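Local coordinates for TRAS1 ORF2p (Bombyx mori, PDB 1WDU), which belongs to a telomere-specific non-LTR retrotransposon and, through the N-terminal endonuclease domain modelled here, probably cuts target DNA in the manner of its DNase I-like relatives, at residues Ala41-Pro54 / Val81-Asp93. The protein carries 1 engineered substitution. Sequence-based numbering, arbitrary orientation.
Sequences AATRKAAIALIQEP and VKAAIAVFDHDLD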
ATOM      1  N   ALA A  41      -4.294  14.042  -3.481  1.00 36.98           N
ATOM      2  CA  ALA A  41      -5.185  13.204  -4.276  1.00 37.78           C
ATOM      3  C   ALA A  41      -6.024  14.079  -5.199  1.00 39.07           C
ATOM      4  O   ALA A  41      -6.266  13.722  -6.358  1.00 39.61           O
ATOM      5  CB  ALA A  41      -6.094  12.385  -3.365  1.00 34.66           C
ATOM      6  N   ALA A  42      -6.479  15.217  -4.680  1.00 38.72           N
ATOM      7  CA  ALA A  42      -7.274  16.148  -5.479  1.00 39.59           C
ATOM      8  C   ALA A  42      -6.391  16.689  -6.598  1.00 40.53           C
ATOM      9  O   ALA A  42      -6.743  16.611  -7.772  1.00 40.51           O
ATOM     10  CB  ALA A  42      -7.778  17.296  -4.613  1.00 37.72           C
ATOM     11  N   THR A  43      -5.233  17.219  -6.211  1.00 42.66           N
ATOM     12  CA  THR A  43      -4.268  17.788  -7.148  1.00 45.29           C
ATOM     13  C   THR A  43      -3.862  16.812  -8.244  1.00 46.16           C
ATOM     14  O   THR A  43      -4.009  17.106  -9.431  1.00 46.34           O
ATOM     15  CB  THR A  43      -2.993  18.242  -6.415  1.00 46.17           C
ATOM     16  OG1 THR A  43      -3.334  19.208  -5.415  1.00 48.44           O
ATOM     17  CG2 THR A  43      -2.015  18.861  -7.395  1.00 49.33           C
ATOM     18  N   ARG A  44      -3.339  15.657  -7.840  1.00 47.91           N
ATOM     19  CA  ARG A  44      -2.907  14.630  -8.780  1.00 48.30           C
ATOM     20  C   ARG A  44      -4.067  13.902  -9.456  1.00 47.69           C
ATOM     21  O   ARG A  44      -3.858  13.136 -10.399  1.00 47.46           O
ATOM     22  CB  ARG A  44      -2.040  13.597  -8.070  1.00 51.23           C
ATOM     23  CG  ARG A  44      -0.623  14.027  -7.817  1.00 55.93           C
ATOM     24  CD  ARG A  44       0.210  12.811  -7.462  1.00 61.44           C
ATOM     25  NE  ARG A  44       1.638  13.079  -7.586  1.00 66.13           N
ATOM     26  CZ  ARG A  44       2.326  13.867  -6.770  1.00 67.44           C
ATOM     27  NH1 ARG A  44       1.716  14.470  -5.756  1.00 68.81           N
ATOM     28  NH2 ARG A  44       3.623  14.058  -6.978  1.00 68.83           N
ATOM     29  N   LYS A  45      -5.282  14.144  -8.976  1.00 46.92           N
ATOM     30  CA  LYS A  45      -6.463  13.486  -9.521  1.00 47.82           C
ATOM     31  C   LYS A  45      -6.254  11.981  -9.409  1.00 46.21           C
ATOM     32  O   LYS A  45      -6.367  11.235 -10.388  1.00 45.12           O
ATOM     33  CB  LYS A  45      -6.694  13.908 -10.981  1.00 50.48           C
ATOM     34  CG  LYS A  45      -7.419  15.254 -11.116  1.00 52.05           C
ATOM     35  CD  LYS A  45      -7.426  15.775 -12.551  1.00 54.71           C
ATOM     36  CE  LYS A  45      -6.030  16.198 -13.003  1.00 56.40           C
ATOM     37  NZ  LYS A  45      -6.027  16.758 -14.391  1.00 58.00           N
ATOM     38  N   ALA A  46      -5.930  11.551  -8.192  1.00 44.07           N
ATOM     39  CA  ALA A  46      -5.692  10.146  -7.905  1.00 41.15           C
ATOM     40  C   ALA A  46      -7.012   9.399  -7.763  1.00 38.43           C
ATOM     41  O   ALA A  46      -8.019   9.968  -7.351  1.00 40.65           O
ATOM     42  CB  ALA A  46      -4.874  10.012  -6.632  1.00 40.56           C
ATOM     43  N   ALA A  47      -7.008   8.121  -8.113  1.00 34.33           N
ATOM     44  CA  ALA A  47      -8.208   7.311  -7.997  1.00 32.52           C
ATOM     45  C   ALA A  47      -8.170   6.506  -6.707  1.00 31.89           C
ATOM     46  O   ALA A  47      -9.207   6.256  -6.097  1.00 30.16           O
ATOM     47  CB  ALA A  47      -8.321   6.366  -9.186  1.00 29.76           C
ATOM     48  N   ILE A  48      -6.960   6.128  -6.290  1.00 31.90           N
ATOM     49  CA  ILE A  48      -6.764   5.300  -5.104  1.00 30.70           C
ATOM     50  C   ILE A  48      -5.647   5.762  -4.161  1.00 31.56           C
ATOM     51  O   ILE A  48      -4.659   6.381  -4.572  1.00 30.30           O
ATOM     52  CB  ILE A  48      -6.408   3.841  -5.515  1.00 32.20           C
ATOM     53  CG1 ILE A  48      -7.487   3.261  -6.443  1.00 31.19           C
ATOM     54  CG2 ILE A  48      -6.225   2.972  -4.266  1.00 30.10           C
ATOM     55  CD1 ILE A  48      -8.768   2.898  -5.742  1.00 32.29           C
ATOM     56  N   ALA A  49      -5.813   5.437  -2.886  1.00 29.92           N
ATOM     57  CA  ALA A  49      -4.800   5.733  -1.892  1.00 29.46           C
ATOM     58  C   ALA A  49      -4.675   4.493  -1.000  1.00 28.66           C
ATOM     59  O   ALA A  49      -5.675   3.999  -0.469  1.00 27.00           O
ATOM     60  CB  ALA A  49      -5.188   6.949  -1.068  1.00 29.67           C
ATOM     61  N   LEU A  50      -3.458   3.962  -0.892  1.00 27.92           N
ATOM     62  CA  LEU A  50      -3.179   2.805  -0.037  1.00 26.65           C
ATOM     63  C   LEU A  50      -2.540   3.427   1.204  1.00 26.94           C
ATOM     64  O   LEU A  50      -1.371   3.821   1.194  1.00 27.06           O
ATOM     65  CB  LEU A  50      -2.220   1.837  -0.732  1.00 24.92           C
ATOM     66  CG  LEU A  50      -2.684   1.327  -2.111  1.00 23.17           C
ATOM     67  CD1 LEU A  50      -1.610   0.435  -2.706  1.00 21.64           C
ATOM     68  CD2 LEU A  50      -3.991   0.573  -1.997  1.00 21.13           C
ATOM     69  N   ILE A  51      -3.333   3.515   2.267  1.00 26.84           N
ATOM     70  CA  ILE A  51      -2.931   4.153   3.511  1.00 27.52           C
ATOM     71  C   ILE A  51      -2.556   3.244   4.670  1.00 29.96           C
ATOM     72  O   ILE A  51      -3.040   2.119   4.780  1.00 31.18           O
ATOM     73  CB  ILE A  51      -4.075   5.052   4.028  1.00 27.50           C
ATOM     74  CG1 ILE A  51      -4.579   5.960   2.910  1.00 28.83           C
ATOM     75  CG2 ILE A  51      -3.600   5.884   5.210  1.00 29.76           C
ATOM     76  CD1 ILE A  51      -5.940   6.578   3.220  1.00 26.52           C
ATOM     77  N   GLN A  52      -1.696   3.767   5.542  1.00 30.72           N
ATOM     78  CA  GLN A  52      -1.289   3.079   6.760  1.00 31.94           C
ATOM     79  C   GLN A  52      -1.319   4.122   7.857  1.00 33.31           C
ATOM     80  O   GLN A  52      -0.965   5.282   7.623  1.00 32.40           O
ATOM     81  CB  GLN A  52       0.133   2.512   6.669  1.00 32.77           C
ATOM     82  CG  GLN A  52       0.337   1.494   5.567  1.00 30.02           C
ATOM     83  CD  GLN A  52       0.524   2.162   4.232  1.00 27.76           C
ATOM     84  OE1 GLN A  52       1.347   3.067   4.103  1.00 27.19           O
ATOM     85  NE2 GLN A  52      -0.231   1.722   3.229  1.00 22.65           N
ATOM     86  N   GLU A  53      -1.759   3.714   9.045  1.00 34.65           N
ATOM     87  CA  GLU A  53      -1.803   4.610  10.192  1.00 36.29           C
ATOM     88  C   GLU A  53      -2.622   5.881   9.971  1.00 36.84           C
ATOM     89  O   GLU A  53      -2.127   6.990  10.180  1.00 37.16           O
ATOM     90  CB  GLU A  53      -0.380   5.007  10.585  1.00 38.04           C
ATOM     91  CG  GLU A  53       0.524   3.846  10.925  1.00 42.88           C
ATOM     92  CD  GLU A  53       0.472   3.483  12.389  1.00 47.63           C
ATOM     93  OE1 GLU A  53      -0.506   2.829  12.819  1.00 50.68           O
ATOM     94  OE2 GLU A  53       1.413   3.867  13.115  1.00 52.00           O
ATOM     95  N   PRO A  54      -3.881   5.745   9.536  1.00 37.20           N
ATOM     96  CA  PRO A  54      -4.687   6.951   9.327  1.00 39.93           C
ATOM     97  C   PRO A  54      -5.113   7.508  10.682  1.00 43.59           C
ATOM     98  O   PRO A  54      -5.124   6.791  11.684  1.00 43.44           O
ATOM     99  CB  PRO A  54      -5.870   6.432   8.524  1.00 36.71           C
ATOM    100  CG  PRO A  54      -6.068   5.078   9.112  1.00 37.07           C
ATOM    101  CD  PRO A  54      -4.653   4.535   9.209  1.00 36.60           C
ATOM    102  N   VAL A  81      -6.895   2.296  13.651  1.00 45.04           N
ATOM    103  CA  VAL A  81      -6.927   1.604  12.370  1.00 40.34           C
ATOM    104  C   VAL A  81      -5.513   1.709  11.814  1.00 36.04           C
ATOM    105  O   VAL A  81      -4.979   2.803  11.651  1.00 33.90           O
ATOM    106  CB  VAL A  81      -7.925   2.269  11.403  1.00 39.63           C
ATOM    107  CG1 VAL A  81      -7.916   1.557  10.069  1.00 38.62           C
ATOM    108  CG2 VAL A  81      -9.332   2.244  12.019  1.00 40.34           C
ATOM    109  N   LYS A  82      -4.900   0.570  11.539  1.00 33.01           N
ATOM    110  CA  LYS A  82      -3.533   0.562  11.041  1.00 33.82           C
ATOM    111  C   LYS A  82      -3.419   0.655   9.525  1.00 31.19           C
ATOM    112  O   LYS A  82      -2.404   1.108   9.011  1.00 30.00           O
ATOM    113  CB  LYS A  82      -2.817  -0.688  11.559  1.00 37.17           C
ATOM    114  CG  LYS A  82      -2.941  -0.821  13.068  1.00 39.40           C
ATOM    115  CD  LYS A  82      -2.219  -2.032  13.608  1.00 42.93           C
ATOM    116  CE  LYS A  82      -2.481  -2.186  15.103  1.00 42.69           C
ATOM    117  NZ  LYS A  82      -1.872  -3.440  15.613  1.00 48.75           N
ATOM    118  N   ALA A  83      -4.462   0.241   8.813  1.00 29.62           N
ATOM    119  CA  ALA A  83      -4.446   0.286   7.358  1.00 28.40           C
ATOM    120  C   ALA A  83      -5.820   0.583   6.762  1.00 29.14           C
ATOM    121  O   ALA A  83      -6.859   0.247   7.330  1.00 29.32           O
ATOM    122  CB  ALA A  83      -3.918  -1.015   6.809  1.00 25.70           C
ATOM    123  N   ALA A  84      -5.814   1.237   5.609  1.00 28.89           N
ATOM    124  CA  ALA A  84      -7.055   1.573   4.947  1.00 27.34           C
ATOM    125  C   ALA A  84      -6.833   1.834   3.473  1.00 27.15           C
ATOM    126  O   ALA A  84      -5.715   2.084   3.021  1.00 25.23           O
ATOM    127  CB  ALA A  84      -7.683   2.787   5.600  1.00 27.38           C
ATOM    128  N   ILE A  85      -7.920   1.763   2.721  1.00 27.37           N
ATOM    129  CA  ILE A  85      -7.860   2.023   1.303  1.00 27.79           C
ATOM    130  C   ILE A  85      -8.916   3.074   0.965  1.00 29.48           C
ATOM    131  O   ILE A  85     -10.109   2.879   1.211  1.00 31.01           O
ATOM    132  CB  ILE A  85      -8.091   0.730   0.498  1.00 23.54           C
ATOM    133  CG1 ILE A  85      -6.929  -0.243   0.755  1.00 24.39           C
ATOM    134  CG2 ILE A  85      -8.218   1.055  -0.980  1.00 25.71           C
ATOM    135  CD1 ILE A  85      -7.051  -1.598   0.058  1.00 16.47           C
ATOM    136  N   ALA A  86      -8.468   4.200   0.423  1.00 30.40           N
ATOM    137  CA  ALA A  86      -9.379   5.278   0.044  1.00 29.46           C
ATOM    138  C   ALA A  86      -9.609   5.276  -1.462  1.00 29.54           C
ATOM    139  O   ALA A  86      -8.665   5.237  -2.255  1.00 31.16           O
ATOM    140  CB  ALA A  86      -8.808   6.624   0.476  1.00 28.35           C
ATOM    141  N   VAL A  87     -10.872   5.308  -1.856  1.00 30.41           N
ATOM    142  CA  VAL A  87     -11.217   5.338  -3.263  1.00 32.16           C
ATOM    143  C   VAL A  87     -11.819   6.709  -3.552  1.00 33.88           C
ATOM    144  O   VAL A  87     -12.912   7.025  -3.082  1.00 36.46           O
ATOM    145  CB  VAL A  87     -12.235   4.233  -3.617  1.00 31.55           C
ATOM    146  CG1 VAL A  87     -12.550   4.278  -5.103  1.00 30.63           C
ATOM    147  CG2 VAL A  87     -11.666   2.856  -3.236  1.00 27.45           C
ATOM    148  N   PHE A  88     -11.089   7.532  -4.297  1.00 34.94           N
ATOM    149  CA  PHE A  88     -11.560   8.870  -4.641  1.00 36.87           C
ATOM    150  C   PHE A  88     -12.395   8.861  -5.923  1.00 38.34           C
ATOM    151  O   PHE A  88     -13.189   9.772  -6.167  1.00 36.67           O
ATOM    152  CB  PHE A  88     -10.373   9.833  -4.799  1.00 35.39           C
ATOM    153  CG  PHE A  88      -9.476   9.883  -3.595  1.00 34.98           C
ATOM    154  CD1 PHE A  88      -8.402   8.998  -3.468  1.00 36.24           C
ATOM    155  CD2 PHE A  88      -9.739  10.769  -2.558  1.00 33.50           C
ATOM    156  CE1 PHE A  88      -7.603   8.994  -2.319  1.00 32.48           C
ATOM    157  CE2 PHE A  88      -8.952  10.775  -1.407  1.00 31.90           C
ATOM    158  CZ  PHE A  88      -7.883   9.883  -1.288  1.00 32.86           C
ATOM    159  N   ASP A  89     -12.209   7.830  -6.742  1.00 40.67           N
ATOM    160  CA  ASP A  89     -12.959   7.713  -7.981  1.00 42.95           C
ATOM    161  C   ASP A  89     -14.378   7.281  -7.625  1.00 43.69           C
ATOM    162  O   ASP A  89     -14.613   6.143  -7.218  1.00 43.60           O
ATOM    163  CB  ASP A  89     -12.284   6.700  -8.910  1.00 45.34           C
ATOM    164  CG  ASP A  89     -12.972   6.593 -10.260  1.00 47.16           C
ATOM    165  OD1 ASP A  89     -12.273   6.354 -11.265  1.00 48.07           O
ATOM    166  OD2 ASP A  89     -14.211   6.733 -10.316  1.00 49.08           O
ATOM    167  N   HIS A  90     -15.314   8.213  -7.782  1.00 44.42           N
ATOM    168  CA  HIS A  90     -16.724   8.009  -7.456  1.00 45.76           C
ATOM    169  C   HIS A  90     -17.456   6.889  -8.202  1.00 45.67           C
ATOM    170  O   HIS A  90     -18.361   6.264  -7.639  1.00 45.71           O
ATOM    171  CB  HIS A  90     -17.476   9.339  -7.650  1.00 47.97           C
ATOM    172  CG  HIS A  90     -18.921   9.292  -7.256  1.00 52.78           C
ATOM    173  ND1 HIS A  90     -19.866   8.571  -7.957  1.00 55.14           N
ATOM    174  CD2 HIS A  90     -19.584   9.878  -6.229  1.00 53.92           C
ATOM    175  CE1 HIS A  90     -21.047   8.714  -7.380  1.00 54.62           C
ATOM    176  NE2 HIS A  90     -20.904   9.502  -6.329  1.00 54.84           N
ATOM    177  N   ASP A  91     -17.070   6.616  -9.446  1.00 44.98           N
ATOM    178  CA  ASP A  91     -17.757   5.592 -10.233  1.00 44.04           C
ATOM    179  C   ASP A  91     -17.102   4.225 -10.283  1.00 42.79           C
ATOM    180  O   ASP A  91     -17.715   3.260 -10.739  1.00 43.68           O
ATOM    181  CB  ASP A  91     -17.983   6.087 -11.665  1.00 47.85           C
ATOM    182  CG  ASP A  91     -18.940   7.268 -11.733  1.00 50.27           C
ATOM    183  OD1 ASP A  91     -20.028   7.191 -11.126  1.00 52.63           O
ATOM    184  OD2 ASP A  91     -18.605   8.267 -12.398  1.00 52.26           O
ATOM    185  N   LEU A  92     -15.862   4.137  -9.824  1.00 40.52           N
ATOM    186  CA  LEU A  92     -15.143   2.870  -9.815  1.00 38.11           C
ATOM    187  C   LEU A  92     -15.888   1.790  -9.022  1.00 36.80           C
ATOM    188  O   LEU A  92     -16.311   2.017  -7.891  1.00 36.79           O
ATOM    189  CB  LEU A  92     -13.751   3.083  -9.217  1.00 38.33           C
ATOM    190  CG  LEU A  92     -12.791   1.897  -9.223  1.00 38.77           C
ATOM    191  CD1 LEU A  92     -12.645   1.360 -10.649  1.00 38.87           C
ATOM    192  CD2 LEU A  92     -11.440   2.345  -8.667  1.00 39.42           C
ATOM    193  N   ASP A  93     -16.052   0.619  -9.625  1.00 36.47           N
ATOM    194  CA  ASP A  93     -16.724  -0.498  -8.967  1.00 37.61           C
ATOM    195  C   ASP A  93     -15.808  -1.056  -7.876  1.00 37.44           C
ATOM    196  O   ASP A  93     -14.629  -1.331  -8.109  1.00 36.51           O
ATOM    197  CB  ASP A  93     -17.047  -1.601  -9.986  1.00 39.82           C
ATOM    198  CG  ASP A  93     -18.436  -1.454 -10.595  1.00 43.18           C
ATOM    199  OD1 ASP A  93     -18.827  -0.316 -10.928  1.00 44.36           O
ATOM    200  OD2 ASP A  93     -19.137  -2.481 -10.748  1.00 43.77           O
TER
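F88 leaves the end of its strand and packs its ring against A41, in the last turn of the helix that leads into the partner strand. The methyl of A41 sits over the centre of one ring face, 3.7 Å from CB to the F88 centroid, a CH-pi contact. A49 comes in at the rim instead, its CB in the ring plane and 3.4 Å from F88 CE1. With chi1 at -55°, CG of F88 stands anti to its own carbonyl carbon and beside its N, which carries the ring back toward helix and strand together.

Strands 48-52 and 83-87 run antiparallel, their axes at 159°. A49 pairs with A86 and I51 with A84 through two backbone bonds each, and beyond them E53 N reaches K82 O at 2.7 Å. On the F88 side A49, A84 and A86 are small: A49 CB lies 3.9 Å from A86 CB, and CD1 of I51 also rests on A86 CB. The other face carries I48, L50, I85 and V87. I48 and V87 lie side by side, CD1 to CG2 at 3.8 Å, while L92 crosses I48 at about a right angle.

Packing is looser toward the ends. Beyond V87, D89 OD2 accepts from D91 N, forming an Asx turn, and from L92 N. At the opposite end P54 and K82 are partly exposed; P54 CG stays 4.1 Å from V81 CB, and K82 is salt-bridged to E125. E53, by contrast, is buried and salt-bridged to R29 near a bound phosphate.

Within the six-stranded sheet of this DNase I-like sandwich, strand 48-52 has 20-26 as its other neighbour and 83-87 has 69-72; I48 packs on strand 116-123 of the second sheet and I85 on both 105-111 and 116-123, while helix 31-44 covers the F88 side.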